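Local coordinates for 2,3-dihydroxybenzoate-AMP ligase (Mycobacterium smegmatis, PDB 5KEI), which is a ligase of the AMP-binding (ANL) enzyme superfamily, with a large AMP-binding region followed by a small C-terminal domain, at residues R97-L102 against S141-L146; M124-H129 against P254-F259; T297-V302 against K321-L326; L360-I365 against R378-D383; L404-P409 against G430-G435. One frame throughout, in Å; residues are numbered along the deposited sequence. Where two conformers were deposited one is given.

Contact 1: residues R97-L102 against S141-L146; sequences RVLVQL and SSAVAL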
# COMPACT_ATOMS: atom_id res chain seq x y z
N ARG A 97 14.81 4.94 -8.72
CA ARG A 97 13.43 4.54 -8.59
C ARG A 97 12.75 4.62 -9.94
O ARG A 97 13.05 5.49 -10.76
CB ARG A 97 12.78 5.38 -7.49
CG ARG A 97 13.70 5.23 -6.27
CD ARG A 97 13.39 6.06 -5.10
NE ARG A 97 13.96 7.40 -5.12
CZ ARG A 97 15.26 7.70 -5.10
NH1 ARG A 97 15.61 8.98 -5.08
NH2 ARG A 97 16.19 6.76 -5.14
N VAL A 98 11.90 3.64 -10.20
CA VAL A 98 11.27 3.46 -11.49
C VAL A 98 9.77 3.31 -11.28
O VAL A 98 9.32 2.42 -10.56
CB VAL A 98 11.85 2.22 -12.24
CG1 VAL A 98 11.09 1.95 -13.54
CG2 VAL A 98 13.36 2.42 -12.50
N LEU A 99 8.98 4.18 -11.90
CA LEU A 99 7.53 4.09 -11.78
C LEU A 99 7.04 2.91 -12.60
O LEU A 99 7.39 2.77 -13.76
CB LEU A 99 6.86 5.38 -12.26
CG LEU A 99 7.16 6.66 -11.49
CD1 LEU A 99 6.36 7.83 -12.06
CD2 LEU A 99 6.87 6.50 -10.02
N VAL A 100 6.22 2.07 -11.99
CA VAL A 100 5.67 0.91 -12.69
C VAL A 100 4.13 0.88 -12.67
O VAL A 100 3.51 1.00 -11.61
CB VAL A 100 6.21 -0.40 -12.07
CG1 VAL A 100 5.69 -1.61 -12.83
CG2 VAL A 100 7.72 -0.37 -12.05
N GLN A 101 3.54 0.71 -13.85
CA GLN A 101 2.09 0.62 -13.99
C GLN A 101 1.73 -0.40 -15.07
O GLN A 101 1.62 -0.07 -16.24
CB GLN A 101 1.48 1.99 -14.34
CG GLN A 101 -0.05 1.97 -14.44
CD GLN A 101 -0.67 3.36 -14.61
OE1 GLN A 101 -0.38 4.09 -15.56
NE2 GLN A 101 -1.54 3.72 -13.67
N LEU A 102 1.56 -1.65 -14.66
CA LEU A 102 1.30 -2.74 -15.58
C LEU A 102 0.02 -3.52 -15.25
O LEU A 102 -0.33 -3.70 -14.08
CB LEU A 102 2.49 -3.71 -15.58
CG LEU A 102 3.82 -3.21 -16.13
CD1 LEU A 102 4.86 -4.30 -15.98
CD2 LEU A 102 3.66 -2.85 -17.59
N SER A 141 9.65 10.36 -5.74
CA SER A 141 10.60 9.26 -5.86
C SER A 141 11.87 9.60 -6.63
O SER A 141 12.81 8.79 -6.65
CB SER A 141 9.93 8.05 -6.53
OG SER A 141 9.44 8.37 -7.82
N SER A 142 11.90 10.76 -7.29
CA SER A 142 13.00 11.08 -8.22
C SER A 142 13.15 9.98 -9.27
O SER A 142 14.26 9.63 -9.66
CB SER A 142 14.33 11.27 -7.48
OG SER A 142 14.25 12.35 -6.56
N ALA A 143 12.02 9.42 -9.70
CA ALA A 143 12.01 8.38 -10.72
C ALA A 143 12.83 8.77 -11.94
O ALA A 143 12.82 9.93 -12.36
CB ALA A 143 10.58 8.04 -11.12
N VAL A 144 13.54 7.80 -12.51
CA VAL A 144 14.37 8.04 -13.68
C VAL A 144 13.76 7.36 -14.91
O VAL A 144 14.21 7.55 -16.04
CB VAL A 144 15.83 7.56 -13.46
CG1 VAL A 144 16.34 8.10 -12.15
CG2 VAL A 144 15.92 6.04 -13.47
N ALA A 145 12.71 6.58 -14.69
CA ALA A 145 12.07 5.87 -15.78
C ALA A 145 10.62 5.52 -15.45
O ALA A 145 10.15 5.77 -14.35
CB ALA A 145 12.86 4.62 -16.13
N LEU A 146 9.94 4.95 -16.44
CA LEU A 146 8.52 4.64 -16.35
C LEU A 146 8.19 3.43 -17.22
O LEU A 146 8.46 3.44 -18.42
CB LEU A 146 7.69 5.84 -16.78
CG LEU A 146 6.20 5.58 -17.00
CD1 LEU A 146 5.47 5.23 -15.70
CD2 LEU A 146 5.53 6.78 -17.68
O HOH W 1 13.20 10.96 -4.21
O HOH W 2 15.73 7.50 -8.82

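Contact 2: residues M124-H129 against P254-F259; sequences MCLPGH and PAAHNF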
# COMPACT_ATOMS: atom_id res chain seq x y z
N MET A 124 5.17 0.91 -7.09
CA MET A 124 4.06 0.08 -7.54
C MET A 124 2.77 0.89 -7.71
O MET A 124 1.93 0.96 -6.80
CB MET A 124 3.85 -1.08 -6.58
CG MET A 124 5.15 -1.78 -6.22
SD MET A 124 6.01 -2.39 -7.69
CE MET A 124 4.99 -3.78 -8.15
N CYS A 125 2.60 1.48 -8.89
CA CYS A 125 1.40 2.25 -9.21
C CYS A 125 0.23 1.33 -9.56
O CYS A 125 0.42 0.25 -10.12
CB CYS A 125 1.66 3.21 -10.36
SG CYS A 125 3.16 4.19 -10.13
N LEU A 126 -0.97 1.78 -9.19
CA LEU A 126 -2.22 1.09 -9.47
C LEU A 126 -2.83 1.60 -10.78
O LEU A 126 -2.54 2.72 -11.20
CB LEU A 126 -3.19 1.29 -8.31
CG LEU A 126 -2.50 0.88 -7.02
CD1 LEU A 126 -3.38 1.18 -5.82
CD2 LEU A 126 -2.09 -0.60 -7.08
N PRO A 127 -3.66 0.77 -11.44
CA PRO A 127 -4.17 1.13 -12.78
C PRO A 127 -5.09 2.36 -12.79
O PRO A 127 -5.27 2.96 -13.85
CB PRO A 127 -4.95 -0.13 -13.21
CG PRO A 127 -5.27 -0.84 -11.93
CD PRO A 127 -4.10 -0.57 -11.02
N GLY A 128 -5.64 2.73 -11.64
CA GLY A 128 -6.54 3.86 -11.54
C GLY A 128 -5.84 5.18 -11.34
O GLY A 128 -6.49 6.23 -11.25
N HIS A 129 -4.51 5.14 -11.26
CA HIS A 129 -3.70 6.36 -11.17
C HIS A 129 -3.60 7.03 -12.53
O HIS A 129 -3.38 6.36 -13.54
CB HIS A 129 -2.29 6.04 -10.66
CG HIS A 129 -2.24 5.66 -9.21
ND1 HIS A 129 -1.32 4.75 -8.71
CD2 HIS A 129 -2.97 6.07 -8.15
CE1 HIS A 129 -1.51 4.62 -7.41
NE2 HIS A 129 -2.50 5.40 -7.04
N PRO A 254 -5.60 -5.71 -8.64
CA PRO A 254 -4.42 -5.18 -9.35
C PRO A 254 -3.10 -5.65 -8.73
O PRO A 254 -2.84 -5.38 -7.57
CB PRO A 254 -4.58 -3.67 -9.22
CG PRO A 254 -5.60 -3.46 -8.17
CD PRO A 254 -6.50 -4.64 -8.21
N ALA A 255 -2.29 -6.32 -9.53
CA ALA A 255 -1.10 -7.01 -9.03
C ALA A 255 -0.15 -6.14 -8.22
O ALA A 255 0.60 -6.65 -7.40
CB ALA A 255 -0.35 -7.66 -10.19
N ALA A 256 -0.18 -4.82 -8.43
CA ALA A 256 0.80 -3.96 -7.76
C ALA A 256 0.38 -3.58 -6.36
O ALA A 256 1.17 -3.02 -5.59
CB ALA A 256 1.07 -2.71 -8.58
N HIS A 257 -0.87 -3.86 -6.02
CA HIS A 257 -1.35 -3.57 -4.68
C HIS A 257 -0.76 -4.56 -3.67
O HIS A 257 -0.66 -5.75 -3.96
CB HIS A 257 -2.88 -3.61 -4.62
CG HIS A 257 -3.44 -3.07 -3.34
ND1 HIS A 257 -3.45 -3.79 -2.17
CD2 HIS A 257 -4.00 -1.87 -3.05
CE1 HIS A 257 -4.00 -3.06 -1.21
NE2 HIS A 257 -4.34 -1.89 -1.72
N ASN A 258 -0.38 -4.06 -2.50
CA ASN A 258 0.14 -4.87 -1.42
C ASN A 258 -0.60 -6.21 -1.23
O ASN A 258 0.02 -7.26 -1.05
CB ASN A 258 0.10 -4.07 -0.11
CG ASN A 258 0.86 -4.75 1.01
OD1 ASN A 258 1.87 -5.40 0.76
ND2 ASN A 258 0.38 -4.59 2.23
N PHE A 259 -1.93 -6.16 -1.31
CA PHE A 259 -2.74 -7.30 -0.92
C PHE A 259 -2.49 -8.52 -1.85
O PHE A 259 -2.11 -9.57 -1.35
CB PHE A 259 -4.22 -6.88 -0.88
CG PHE A 259 -5.15 -7.92 -0.29
CD1 PHE A 259 -4.66 -8.97 0.48
CD2 PHE A 259 -6.52 -7.84 -0.52
CE1 PHE A 259 -5.51 -9.92 1.02
CE2 PHE A 259 -7.39 -8.80 0.01
CZ PHE A 259 -6.88 -9.84 0.79
O HOH W 3 1.27 -0.57 -4.41

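Contact 3: residues T297-V302 against K321-L326; sequences TATALV and KTLRLL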
# COMPACT_ATOMS: atom_id res chain seq x y z
N THR A 297 -6.75 -22.73 -6.25
CA THR A 297 -7.10 -23.09 -4.88
C THR A 297 -7.26 -21.86 -3.97
O THR A 297 -7.82 -21.97 -2.87
CB THR A 297 -6.04 -24.02 -4.27
OG1 THR A 297 -4.82 -23.29 -4.06
CG2 THR A 297 -5.76 -25.22 -5.20
N ALA A 298 -6.78 -20.71 -4.42
CA ALA A 298 -6.73 -19.52 -3.57
C ALA A 298 -6.88 -18.24 -4.36
O ALA A 298 -6.38 -18.14 -5.49
CB ALA A 298 -5.40 -19.50 -2.76
N THR A 299 -7.55 -17.26 -3.79
CA THR A 299 -7.59 -15.94 -4.40
C THR A 299 -7.93 -14.88 -3.36
O THR A 299 -8.29 -15.18 -2.24
CB THR A 299 -8.61 -15.87 -5.55
OG1 THR A 299 -8.47 -14.62 -6.23
CG2 THR A 299 -10.04 -16.02 -5.05
N ALA A 300 -7.77 -13.62 -3.74
CA ALA A 300 -8.10 -12.53 -2.85
C ALA A 300 -9.03 -11.58 -3.57
O ALA A 300 -8.83 -11.27 -4.75
CB ALA A 300 -6.84 -11.80 -2.39
N LEU A 301 -10.07 -11.13 -2.86
CA LEU A 301 -11.07 -10.22 -3.41
C LEU A 301 -11.41 -9.13 -2.40
O LEU A 301 -10.97 -9.15 -1.26
CB LEU A 301 -12.36 -10.98 -3.79
CG LEU A 301 -12.29 -12.18 -4.73
CD1 LEU A 301 -13.63 -12.86 -4.82
CD2 LEU A 301 -11.80 -11.74 -6.10
N VAL A 302 -12.25 -8.21 -2.84
CA VAL A 302 -12.74 -7.14 -2.00
C VAL A 302 -14.20 -7.53 -1.72
O VAL A 302 -14.74 -8.36 -2.45
CB VAL A 302 -12.56 -5.76 -2.71
CG1 VAL A 302 -13.75 -5.42 -3.63
CG2 VAL A 302 -12.26 -4.65 -1.74
N LYS A 321 -15.12 -28.62 -4.77
CA LYS A 321 -14.47 -27.87 -5.84
C LYS A 321 -12.99 -27.76 -5.49
O LYS A 321 -12.48 -28.55 -4.68
CB LYS A 321 -15.11 -26.47 -6.06
CG LYS A 321 -16.52 -26.20 -5.46
CD LYS A 321 -17.57 -27.32 -5.67
CE LYS A 321 -18.17 -27.35 -7.07
NZ LYS A 321 -19.31 -28.32 -7.13
N THR A 322 -12.30 -26.80 -6.08
CA THR A 322 -10.85 -26.74 -5.89
C THR A 322 -10.44 -25.60 -4.95
O THR A 322 -9.45 -25.71 -4.24
CB THR A 322 -10.12 -26.59 -7.25
OG1 THR A 322 -8.72 -26.41 -7.02
CG2 THR A 322 -10.68 -25.42 -8.05
N LEU A 323 -11.24 -24.54 -4.93
CA LEU A 323 -10.99 -23.39 -4.07
C LEU A 323 -11.04 -23.79 -2.58
O LEU A 323 -11.86 -24.60 -2.16
CB LEU A 323 -12.01 -22.28 -4.39
CG LEU A 323 -11.73 -20.85 -3.91
CD1 LEU A 323 -10.55 -20.21 -4.64
CD2 LEU A 323 -12.96 -19.98 -4.08
N ARG A 324 -10.13 -23.25 -1.79
CA ARG A 324 -10.02 -23.62 -0.39
C ARG A 324 -9.75 -22.41 0.49
O ARG A 324 -9.97 -22.44 1.69
CB ARG A 324 -8.90 -24.64 -0.19
CG ARG A 324 -7.52 -24.06 -0.41
CD ARG A 324 -6.60 -24.47 0.71
NE ARG A 324 -5.24 -23.96 0.58
CZ ARG A 324 -4.60 -23.26 1.51
NH1 ARG A 324 -5.21 -22.98 2.66
NH2 ARG A 324 -3.35 -22.86 1.31
N LEU A 325 -9.25 -21.35 -0.14
CA LEU A 325 -8.96 -20.11 0.57
C LEU A 325 -9.44 -18.93 -0.26
O LEU A 325 -8.89 -18.64 -1.32
CB LEU A 325 -7.45 -19.97 0.86
CG LEU A 325 -7.00 -18.65 1.52
CD1 LEU A 325 -7.53 -18.50 2.93
CD2 LEU A 325 -5.51 -18.54 1.52
N LEU A 326 -10.49 -18.28 0.23
CA LEU A 326 -10.94 -17.01 -0.31
C LEU A 326 -10.69 -15.91 0.72
O LEU A 326 -11.38 -15.82 1.72
CB LEU A 326 -12.42 -17.06 -0.66
CG LEU A 326 -13.01 -15.75 -1.17
CD1 LEU A 326 -12.26 -15.32 -2.40
CD2 LEU A 326 -14.46 -15.94 -1.51

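Contact 4: residues L360-I365 against R378-D383; sequences LNYTRI and RPLSPD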
# COMPACT_ATOMS: atom_id res chain seq x y z
N LEU A 360 -0.75 -6.34 9.24
CA LEU A 360 -1.72 -7.24 8.65
C LEU A 360 -2.46 -8.01 9.74
O LEU A 360 -1.85 -8.57 10.66
CB LEU A 360 -1.04 -8.20 7.68
CG LEU A 360 -0.37 -7.60 6.44
CD1 LEU A 360 0.52 -8.62 5.73
CD2 LEU A 360 -1.43 -7.11 5.50
N ASN A 361 -3.79 -8.02 9.64
CA ASN A 361 -4.64 -8.82 10.52
C ASN A 361 -5.35 -9.87 9.69
O ASN A 361 -6.02 -9.54 8.70
CB ASN A 361 -5.67 -7.96 11.27
CG ASN A 361 -5.02 -6.92 12.13
OD1 ASN A 361 -4.55 -7.22 13.22
ND2 ASN A 361 -4.97 -5.68 11.63
N TYR A 362 -5.17 -11.13 10.06
CA TYR A 362 -5.80 -12.27 9.38
C TYR A 362 -6.60 -13.08 10.36
O TYR A 362 -6.22 -13.21 11.53
CB TYR A 362 -4.78 -13.23 8.77
CG TYR A 362 -3.85 -12.73 7.71
CD1 TYR A 362 -4.17 -12.85 6.37
CD2 TYR A 362 -2.61 -12.22 8.05
CE1 TYR A 362 -3.29 -12.42 5.39
CE2 TYR A 362 -1.75 -11.78 7.09
CZ TYR A 362 -2.09 -11.90 5.76
OH TYR A 362 -1.20 -11.48 4.81
N THR A 363 -7.68 -13.69 9.88
CA THR A 363 -8.24 -14.83 10.57
C THR A 363 -7.34 -16.02 10.23
O THR A 363 -6.72 -16.07 9.16
CB THR A 363 -9.70 -15.10 10.16
OG1 THR A 363 -9.84 -15.01 8.73
CG2 THR A 363 -10.61 -14.08 10.81
N ARG A 364 -7.22 -16.97 11.15
CA ARG A 364 -6.37 -18.13 10.90
C ARG A 364 -7.17 -19.24 10.18
O ARG A 364 -8.41 -19.23 10.17
CB ARG A 364 -5.75 -18.64 12.20
CG ARG A 364 -4.98 -17.56 13.02
CD ARG A 364 -4.16 -16.62 12.14
NE ARG A 364 -2.95 -16.09 12.78
CZ ARG A 364 -2.77 -14.82 13.13
NH1 ARG A 364 -3.73 -13.93 12.92
NH2 ARG A 364 -1.63 -14.44 13.69
N ILE A 365 -6.46 -20.18 9.57
CA ILE A 365 -7.08 -21.14 8.66
C ILE A 365 -8.09 -22.08 9.34
O ILE A 365 -9.17 -22.35 8.79
CB ILE A 365 -6.02 -21.99 7.93
CG1 ILE A 365 -5.22 -21.11 6.98
CG2 ILE A 365 -6.68 -23.12 7.15
CD1 ILE A 365 -6.06 -20.36 6.01
N ARG A 378 -6.52 -11.02 13.40
CA ARG A 378 -5.62 -10.54 14.45
C ARG A 378 -4.22 -10.52 13.83
O ARG A 378 -4.02 -11.12 12.76
CB ARG A 378 -5.72 -11.40 15.74
CG ARG A 378 -5.31 -12.86 15.59
CD ARG A 378 -5.50 -13.69 16.88
NE ARG A 378 -5.32 -15.10 16.59
CZ ARG A 378 -4.15 -15.73 16.62
NH1 ARG A 378 -3.06 -15.08 16.97
NH2 ARG A 378 -4.06 -17.02 16.29
N PRO A 379 -3.25 -9.81 14.47
CA PRO A 379 -1.95 -9.54 13.84
C PRO A 379 -1.14 -10.76 13.39
O PRO A 379 -1.15 -11.83 14.00
CB PRO A 379 -1.18 -8.76 14.92
CG PRO A 379 -2.25 -8.09 15.70
CD PRO A 379 -3.39 -9.06 15.74
N LEU A 380 -0.44 -10.56 12.28
CA LEU A 380 0.33 -11.60 11.60
C LEU A 380 1.52 -12.06 12.42
O LEU A 380 1.83 -13.25 12.48
CB LEU A 380 0.80 -11.08 10.25
CG LEU A 380 1.83 -11.83 9.41
CD1 LEU A 380 1.40 -13.27 9.13
CD2 LEU A 380 2.04 -11.05 8.10
N SER A 381 2.18 -11.09 13.04
CA SER A 381 3.41 -11.34 13.76
C SER A 381 3.19 -11.21 15.26
O SER A 381 2.44 -10.33 15.72
CB SER A 381 4.49 -10.36 13.30
OG SER A 381 5.73 -10.59 13.95
N PRO A 382 3.84 -12.09 16.03
CA PRO A 382 3.91 -12.02 17.49
C PRO A 382 4.44 -10.67 17.98
O PRO A 382 4.08 -10.23 19.06
CB PRO A 382 4.88 -13.14 17.86
CG PRO A 382 4.78 -14.11 16.72
CD PRO A 382 4.60 -13.25 15.51
N ASP A 383 5.29 -10.03 17.19
CA ASP A 383 5.88 -8.78 17.62
C ASP A 383 5.26 -7.56 16.91
O ASP A 383 5.86 -6.48 16.87
CB ASP A 383 7.40 -8.81 17.41
CG ASP A 383 8.09 -9.73 18.41
OD1 ASP A 383 8.24 -9.31 19.57
OD2 ASP A 383 8.48 -10.87 18.06

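Contact 5: residues L404-P409 against G430-G435; sequences LLVRGP and GFYRSG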
# COMPACT_ATOMS: atom_id res chain seq x y z
N LEU A 404 -6.65 2.90 15.93
CA LEU A 404 -5.58 1.92 15.84
C LEU A 404 -4.22 2.56 15.53
O LEU A 404 -4.07 3.33 14.58
CB LEU A 404 -5.94 0.89 14.78
CG LEU A 404 -4.86 -0.13 14.45
CD1 LEU A 404 -4.59 -1.02 15.66
CD2 LEU A 404 -5.25 -0.94 13.22
N LEU A 405 -3.23 2.26 16.37
CA LEU A 405 -1.84 2.65 16.15
C LEU A 405 -1.01 1.37 16.08
O LEU A 405 -1.30 0.41 16.79
CB LEU A 405 -1.34 3.53 17.29
CG LEU A 405 -1.62 5.03 17.40
CD1 LEU A 405 -3.11 5.37 17.28
CD2 LEU A 405 -1.05 5.54 18.71
N VAL A 406 0.02 1.36 15.24
CA VAL A 406 0.77 0.12 15.02
C VAL A 406 2.26 0.34 14.82
O VAL A 406 2.69 1.36 14.26
CB VAL A 406 0.22 -0.65 13.80
CG1 VAL A 406 0.30 0.20 12.51
CG2 VAL A 406 0.96 -1.97 13.63
N ARG A 407 3.03 -0.62 15.30
CA ARG A 407 4.46 -0.68 15.10
C ARG A 407 4.86 -2.15 15.09
O ARG A 407 4.31 -2.94 15.86
CB ARG A 407 5.19 0.08 16.21
CG ARG A 407 6.64 0.35 15.94
CD ARG A 407 7.25 1.06 17.14
NE ARG A 407 7.30 0.21 18.33
CZ ARG A 407 7.62 0.65 19.54
NH1 ARG A 407 7.91 1.94 19.71
NH2 ARG A 407 7.64 -0.17 20.58
N GLY A 408 5.78 -2.53 14.21
CA GLY A 408 6.23 -3.90 14.13
C GLY A 408 7.22 -4.20 13.02
O GLY A 408 7.67 -3.30 12.31
N PRO A 409 7.53 -5.49 12.85
CA PRO A 409 8.63 -5.96 11.99
C PRO A 409 8.46 -5.68 10.49
O PRO A 409 9.39 -5.96 9.72
CB PRO A 409 8.66 -7.47 12.27
CG PRO A 409 7.27 -7.80 12.77
CD PRO A 409 6.83 -6.59 13.53
N GLY A 430 6.98 6.30 17.57
CA GLY A 430 7.16 5.68 16.26
C GLY A 430 6.07 4.69 15.88
O GLY A 430 6.30 3.81 15.07
N PHE A 431 4.88 4.83 16.48
CA PHE A 431 3.71 4.09 16.03
C PHE A 431 3.05 4.82 14.86
O PHE A 431 2.91 6.04 14.89
CB PHE A 431 2.69 3.91 17.17
CG PHE A 431 3.08 2.84 18.19
CD1 PHE A 431 4.02 3.10 19.16
CD2 PHE A 431 2.48 1.59 18.16
CE1 PHE A 431 4.36 2.13 20.09
CE2 PHE A 431 2.82 0.61 19.09
CZ PHE A 431 3.76 0.89 20.04
N TYR A 432 2.66 4.07 13.83
CA TYR A 432 1.89 4.64 12.74
C TYR A 432 0.43 4.82 13.16
O TYR A 432 -0.15 3.89 13.70
CB TYR A 432 1.99 3.76 11.49
CG TYR A 432 0.99 4.14 10.43
CD1 TYR A 432 1.04 5.40 9.83
CD2 TYR A 432 0.01 3.25 10.02
CE1 TYR A 432 0.13 5.76 8.86
CE2 TYR A 432 -0.92 3.61 9.04
CZ TYR A 432 -0.85 4.86 8.47
OH TYR A 432 -1.78 5.23 7.51
N ARG A 433 -0.15 6.00 12.94
CA ARG A 433 -1.58 6.22 13.20
C ARG A 433 -2.45 5.92 11.97
O ARG A 433 -2.42 6.64 10.97
CB ARG A 433 -1.82 7.65 13.67
CG ARG A 433 -1.37 7.93 15.10
CD ARG A 433 -2.18 9.08 15.72
NE ARG A 433 -2.16 10.27 14.87
CZ ARG A 433 -1.14 11.12 14.81
NH1 ARG A 433 -0.07 10.92 15.56
NH2 ARG A 433 -1.19 12.17 14.00
N SER A 434 -3.23 4.85 12.05
CA SER A 434 -3.93 4.29 10.90
C SER A 434 -5.15 5.09 10.45
O SER A 434 -5.55 5.03 9.28
CB SER A 434 -4.37 2.87 11.21
OG SER A 434 -5.22 2.87 12.35
N GLY A 435 -5.77 5.79 11.38
CA GLY A 435 -6.99 6.51 11.09
C GLY A 435 -8.19 5.59 11.12
O GLY A 435 -9.31 6.02 10.87

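Contact 1: residues R97-L102 against S141-L146
Arg97 lies along the C-terminal end of helix 131-141, while Leu99 drops its side chain between Ala143 and Leu146. The arginine passes CB, CG and CD alongside the carbonyl oxygen of Ser141, then bends at chi3 (-86°), which lays the guanidinium beside the serine pair at the helix end; NH1 comes to 3.6 Å from Ser142 CB. The approach of NE to Ser141 O is modelled too short to be relied on. One water links Arg97 NH1 to Ser142 OG. A second, above a guanidinium face, accepts from Arg97 N at 2.7 Å and donates to Ser142 O, and NH1 is also hydrogen-bonded to Ser20 OG. Strands 97-101 and 145-149 are parallel neighbours in a mixed sheet: the chain leaves strand 121-124, on the far side of 97-101, and returns through helix 131-141, a beta-alpha-beta crossover that skips one strand. The backbones join through Val144 N to Arg97 O (2.9 Å) and Leu99 N to Ala145 O (3.1 Å). On one sheet face, Leu99 sets CG 3.7 Å from Ala143 CB. Its CB meets Leu146 CD1 at 3.7 Å, a methyl brought across because Leu146 CG stands anti to its backbone N (chi1 168°). On the other face, Val98 CG1 reaches the methyl of Ala145, with 4.1 Å between CG1 and CB.

Contact 2: residues M124-H129 against P254-F259
Leu126 packs its branched tip on Ala256 and His257, where two loops meet: one leaves strand 121-124 of the seven-stranded sheet, the other follows strand 248-251 of the nine-stranded sheet and leads into helix 258-262. Each loop contains a type I beta turn, Leu126 to His129 and Pro254 to His257. From CB, chi1 of -53° sets CG of the leucine beside the backbone N, and with chi2 near 175° the tip comes nearer the second loop. CD2 does most of the touching: it sits 3.6 Å from His257 N, near His257 CB, and 4.1 Å from Ala256 CB. CD1, the extended tip, reaches the edge of the imidazole, 4.2 Å from His257 CD2 and near the ring plane. Beside it the two prolines cross at about a right angle, with Pro127 CD 3.6 Å from Pro254 CB. On the other flank, the Ala256 methyl fits against Cys125 O and lies 3.8 Å from Met124 CB. Phe108 of helix 107-117 touches both Met124 and Ala256. A water bridges the two backbones, donating to Met124 O and, at 2.7 Å, to Ala256 O. His257 itself is the N-cap of helix 258-262: Phe259 N donates to its ND1 over 2.9 Å, close to the imidazole plane and nearly straight at 172°.

Contact 3: residues T297-V302 against K321-L326
Thr297 O takes bonds from Arg324 and Leu325 just ahead of the pairing of two neighbouring parallel strands, 298-301 and 325-328, in the nine-stranded mixed sheet; helix 303-310 lies in the beta-alpha-beta crossover between them. This carbonyl oxygen is gripped by Arg324 N at 2.9 Å and by Leu325 N at 3.1 Å, the second donor nearly in line with the carbonyl bond and the first tilted out of its plane. One step on, Thr299 N donates to Leu325 O (3.1 Å), and the same oxygen receives a CA-H...O contact from Ala298. Around this backbone core the side chains divide between the sheet faces. On one, Thr299 and Leu326 lie side by side with CG2 of the threonine 3.5 Å from CD1 of the leucine, while Leu301 crosses the same methyl obliquely, CD1 to CD1 at 3.7 Å; Trp309 of helix 303-310 touches both Thr299 and Leu301. On the other face the smaller pair, Ala298 CB and Leu325 CB, stands 4.2 Å apart. Arg324 CG takes the position between backbone N and carbonyl carbon (chi1 69°), which presses it to 3.2 Å from Thr297 O and lets the guanidinium pass with one face toward Leu325 CB. Farther out, Asp247 ties both sides, as salt-bridge partner of Arg324 and hydrogen-bond partner of Thr297 OG1, and Arg324 NH2 is hydrogen-bonded to Cys241 O. Thr322 OG1 is hydrogen-bonded to Val296 O, and Thr297 CG2 touches that same hydroxyl oxygen of Thr322 at 3.7 Å.

Contact 4: residues L360-I365 against R378-D383
Asn361 faces Pro379 as a non-hydrogen-bonded antiparallel pair, and Tyr362 faces Arg378 as the hydrogen-bonded one, with both N-H...O bonds formed; Leu380 N adds a bond to Leu360 O. Arg364 then folds back, its chain bent at chi2 (-40°), so that the edge of its guanidinium meets three backbone carbonyls close to its own plane. NH1 donates to Arg378 O at 2.8 Å and to Tyr362 O at 2.9 Å, and NH2 to Pro379 O at 2.7 Å. Arg378 O is thereby held by two donors, Tyr362 N and Arg364 NH1, which arrive from opposite faces of its plane; Tyr362 O is gripped likewise by Arg378 N and Arg364 NH1. One flat face of the Arg364 group stacks on the Arg378 guanidinium, centres 3.9 Å apart and planes at 13°. The carbonyl oxygens at the edge of the Arg364 group probably offset part of the repulsion between the two like charges. On the other flank, Leu380 CD2 meets Leu360 CD1 at 3.7 Å and the edge of the Tyr362 ring at CE2 (4.0 Å), while Tyr362 OH bonds Ser237 OG. Asn361 OD1 lies 3.3 Å from Pro379 CD, its ND2 being hydrogen-bonded to Phe353 O. Helix 227-240 covers Leu360 and Leu380. Together these residues form one antiparallel margin of a nine-stranded sheet whose middle is parallel, strand 378-379 being outermost.

Contact 5: residues L404-P409 against G430-G435
Arg407 CG stands anti to its backbone N (chi1 -167°) and the chain turns at chi3 (67°), which brings both the start and the end of this side chain over the same face of Phe431. Its CB makes a CH-pi contact 3.9 Å from the ring centroid, and the guanidinium covers the far rim, with CZ 3.6 Å from Phe431 CE1; the two planes are inclined at 30°. Between these points the chain bows outward to Gly430, where CD lies 3.6 Å from the carbonyl O. At the charged end NH2 forms a salt bridge with Glu385, while Arg387 makes a cation-pi contact with Phe431. Past Phe431 the backbones pair as antiparallel strands. Tyr432 N donates to Val406 O at 2.7 Å and Val406 N to Tyr432 O at 3.0 Å, and Ser434 N bonds Leu404 O. Leu405 and Arg433, the non-hydrogen-bonded pair, lie side by side, and their CG atoms are 3.7 Å apart: the arginine offers its aliphatic part to the leucine. On the reverse side of the sheet, Val406 CG1 meets the edge of the Tyr432 ring at CD2 (3.9 Å). Strands 402-407 and 432-440 are the inner two of a four-stranded antiparallel sheet, flanked by 385-389 and 450-455. Helix 419-425 lies in the connection between the inner pair, and Arg32 of helix 30-38 touches Arg407.

Contacts 1 and 5 are the buried ones, yet they join different sheets: parallel strands of the seven-stranded sheet in contact 1, antiparallel strands of the four-stranded sheet in contact 5. Contacts 3 and 4, both partly buried, share the nine-stranded sheet, parallel within it and antiparallel at its margin; they meet where Leu325 touches Ile365. Contact 2, partly buried with Pro127 exposed, pairs loops instead of strands, with apolar packing and a water bridge. It is tied to contact 1 through Gln101 and to contact 3 through Phe259 on Ala300. Arginine works differently in contacts 1, 4 and 5: at a helix end, stacked on another arginine, and over an aromatic ring.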